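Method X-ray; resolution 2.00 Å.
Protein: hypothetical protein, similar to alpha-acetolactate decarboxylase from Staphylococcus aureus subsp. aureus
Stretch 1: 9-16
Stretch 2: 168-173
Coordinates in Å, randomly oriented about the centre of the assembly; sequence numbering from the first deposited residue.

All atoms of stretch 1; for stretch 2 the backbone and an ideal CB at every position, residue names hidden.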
# COMPACT_ATOMS: atom_id res chain seq x y z
N TYR A 9 -4.55 -9.30 -3.46
CA TYR A 9 -4.28 -9.53 -2.05
C TYR A 9 -2.80 -9.74 -1.78
O TYR A 9 -2.14 -10.53 -2.46
CB TYR A 9 -5.04 -10.76 -1.56
CG TYR A 9 -4.85 -11.06 -0.08
CD1 TYR A 9 -5.62 -10.41 0.89
CD2 TYR A 9 -3.91 -12.00 0.34
CE1 TYR A 9 -5.47 -10.70 2.24
CE2 TYR A 9 -3.74 -12.29 1.69
CZ TYR A 9 -4.53 -11.64 2.64
OH TYR A 9 -4.39 -11.95 3.97
N GLN A 10 -2.27 -9.04 -0.79
CA GLN A 10 -0.87 -9.20 -0.45
C GLN A 10 -0.68 -9.38 1.05
O GLN A 10 -1.25 -8.64 1.86
CB GLN A 10 -0.05 -7.99 -0.95
CG GLN A 10 1.45 -8.14 -0.74
CD GLN A 10 2.27 -7.15 -1.56
OE1 GLN A 10 2.54 -7.36 -2.74
NE2 GLN A 10 2.67 -6.05 -0.92
N HIS A 11 0.09 -10.40 1.41
CA HIS A 11 0.37 -10.67 2.81
C HIS A 11 1.82 -10.28 3.03
O HIS A 11 2.73 -10.86 2.42
CB HIS A 11 0.19 -12.15 3.14
CG HIS A 11 0.61 -12.51 4.53
ND1 HIS A 11 -0.14 -12.19 5.65
CD2 HIS A 11 1.75 -13.09 5.00
CE1 HIS A 11 0.51 -12.56 6.73
NE2 HIS A 11 1.66 -13.11 6.37
N GLY A 12 2.05 -9.29 3.89
CA GLY A 12 3.40 -8.83 4.13
C GLY A 12 3.82 -7.99 2.94
O GLY A 12 3.02 -7.77 2.03
N THR A 13 5.06 -7.51 2.95
CA THR A 13 5.55 -6.67 1.86
C THR A 13 6.95 -7.08 1.41
O THR A 13 7.67 -7.78 2.12
CB THR A 13 5.58 -5.19 2.27
OG1 THR A 13 6.48 -5.02 3.37
CG2 THR A 13 4.20 -4.73 2.70
N LEU A 14 7.34 -6.63 0.22
CA LEU A 14 8.66 -6.96 -0.30
C LEU A 14 9.77 -6.24 0.47
O LEU A 14 10.81 -6.82 0.76
CB LEU A 14 8.75 -6.59 -1.79
CG LEU A 14 10.10 -6.85 -2.46
CD1 LEU A 14 10.46 -8.32 -2.32
CD2 LEU A 14 10.02 -6.45 -3.92
N GLY A 15 9.52 -4.98 0.81
CA GLY A 15 10.51 -4.21 1.54
C GLY A 15 10.84 -4.77 2.91
O GLY A 15 12.00 -4.75 3.32
N THR A 16 9.83 -5.25 3.63
CA THR A 16 10.03 -5.82 4.96
C THR A 16 10.69 -7.19 4.85
O THR A 16 11.46 -7.59 5.73
CB THR A 16 8.69 -5.94 5.72
OG1 THR A 16 8.16 -4.63 5.98
CG2 THR A 16 8.89 -6.67 7.05
N UNK A 168 6.41 1.03 -5.12
CA UNK A 168 7.67 0.30 -5.12
C UNK A 168 8.13 0.18 -3.66
O UNK A 168 8.21 1.17 -2.94
CB UNK A 168 8.72 1.00 -5.99
N UNK A 169 8.41 -1.05 -3.23
CA UNK A 169 8.82 -1.27 -1.85
C UNK A 169 7.76 -2.14 -1.19
O UNK A 169 8.07 -3.18 -0.61
CB UNK A 169 9.01 0.05 -1.10
N UNK A 170 6.51 -1.70 -1.28
CA UNK A 170 5.38 -2.45 -0.73
C UNK A 170 5.31 -3.68 -1.62
O UNK A 170 5.13 -4.81 -1.16
CB UNK A 170 4.07 -1.65 -0.72
N UNK A 171 5.48 -3.43 -2.92
CA UNK A 171 5.50 -4.49 -3.91
C UNK A 171 6.85 -4.37 -4.58
O UNK A 171 7.78 -3.83 -3.98
CB UNK A 171 4.34 -4.39 -4.91
N UNK A 172 6.99 -4.85 -5.81
CA UNK A 172 8.27 -4.76 -6.50
C UNK A 172 8.19 -3.75 -7.64
O UNK A 172 7.14 -3.55 -8.23
CB UNK A 172 8.69 -6.13 -7.03
N UNK A 173 9.32 -3.13 -7.94
CA UNK A 173 9.40 -2.13 -9.00
C UNK A 173 9.07 -2.70 -10.37
O UNK A 173 9.95 -3.18 -11.08
CB UNK A 173 10.80 -1.51 -9.03

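At position 168 the CA-to-CB bond points away from stretch 1, and an ideal CB finds none of its atoms within 5.5 Å. Phi and psi of -61° and 127° suit almost any residue, so stretch 1 sets no preference. The deposited residue is His 168, in the m rotamer, with its side chain out of contact with stretch 1.

Position 169 is decided by its own backbone. With phi 116° and psi -53°, a CB would be jammed against the carbonyl oxygen of position 168, which by itself calls for glycine. The residue is Gly 169, and its contribution is made by the main chain. Gly 169 O accepts from Gly 15 N at 2.7 Å, using an amide in the first turn of the helix, where no preceding turn supplies a carbonyl. Gly 15 in turn suits the close approach: an ideal CB on it would lie a tight 3.0 Å from Gly 169 O.

At position 170 the backbone angles, -68° and -42°, are ordinary. CA-to-CB points away, yet the ideal CB is still 4.6 Å from both Thr 13 CG2 and Gln 10 NE2. A methyl group and the amide end of a long side chain thus border the site, and a compact aliphatic group such as alanine, valine or isoleucine would suit it; a small polar residue is also conceivable. It is Val 170, chi1 t, whose CG1 comes to 3.6 Å from Gln 10 NE2 and 4.0 Å from Thr 13 CG2. Its carbonyl is the hub of the contact: Val 170 O accepts from Gln 10 NE2 at 2.8 Å and, almost linearly at 169°, from Leu 14 N at 3.2 Å. One oxygen thereby ties together the strand and the start of the helix.

Position 171 has an extended backbone that does not by itself demand glycine. A CB would point away, 4.1 Å from Gln 10 OE1, so stretch 1 would tolerate a small side chain. The deposited residue is Gly 171; Gly 171 O packs 3.4 Å from Leu 14 CD2 and also accepts from Gly 169 N at 2.9 Å, bracing the turn.

At position 172 CA-to-CB runs sideways and the ideal CB sits a tight 3.4 Å from Leu 14 CD2. Alanine, serine or cysteine would fit beside this methyl. It is Ser 172, chi1 p, whose CB makes the contact while OG extends beyond it.

Position 173 leaves stretch 1 behind, so many residues would serve; Ala 173 makes no contact with it.

Stretch 2 (168-173) HGVGSA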
# COMPACT_ATOMS: atom_id res chain seq x y z
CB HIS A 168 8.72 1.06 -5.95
CG HIS A 168 8.47 1.01 -7.43
ND1 HIS A 168 9.28 1.64 -8.35
CD2 HIS A 168 7.51 0.38 -8.15
CE1 HIS A 168 8.83 1.40 -9.57
NE2 HIS A 168 7.76 0.63 -9.48
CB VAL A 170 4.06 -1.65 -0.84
CG1 VAL A 170 2.89 -2.50 -0.35
CG2 VAL A 170 4.17 -0.39 -0.01
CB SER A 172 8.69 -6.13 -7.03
OG SER A 172 7.66 -6.69 -7.83
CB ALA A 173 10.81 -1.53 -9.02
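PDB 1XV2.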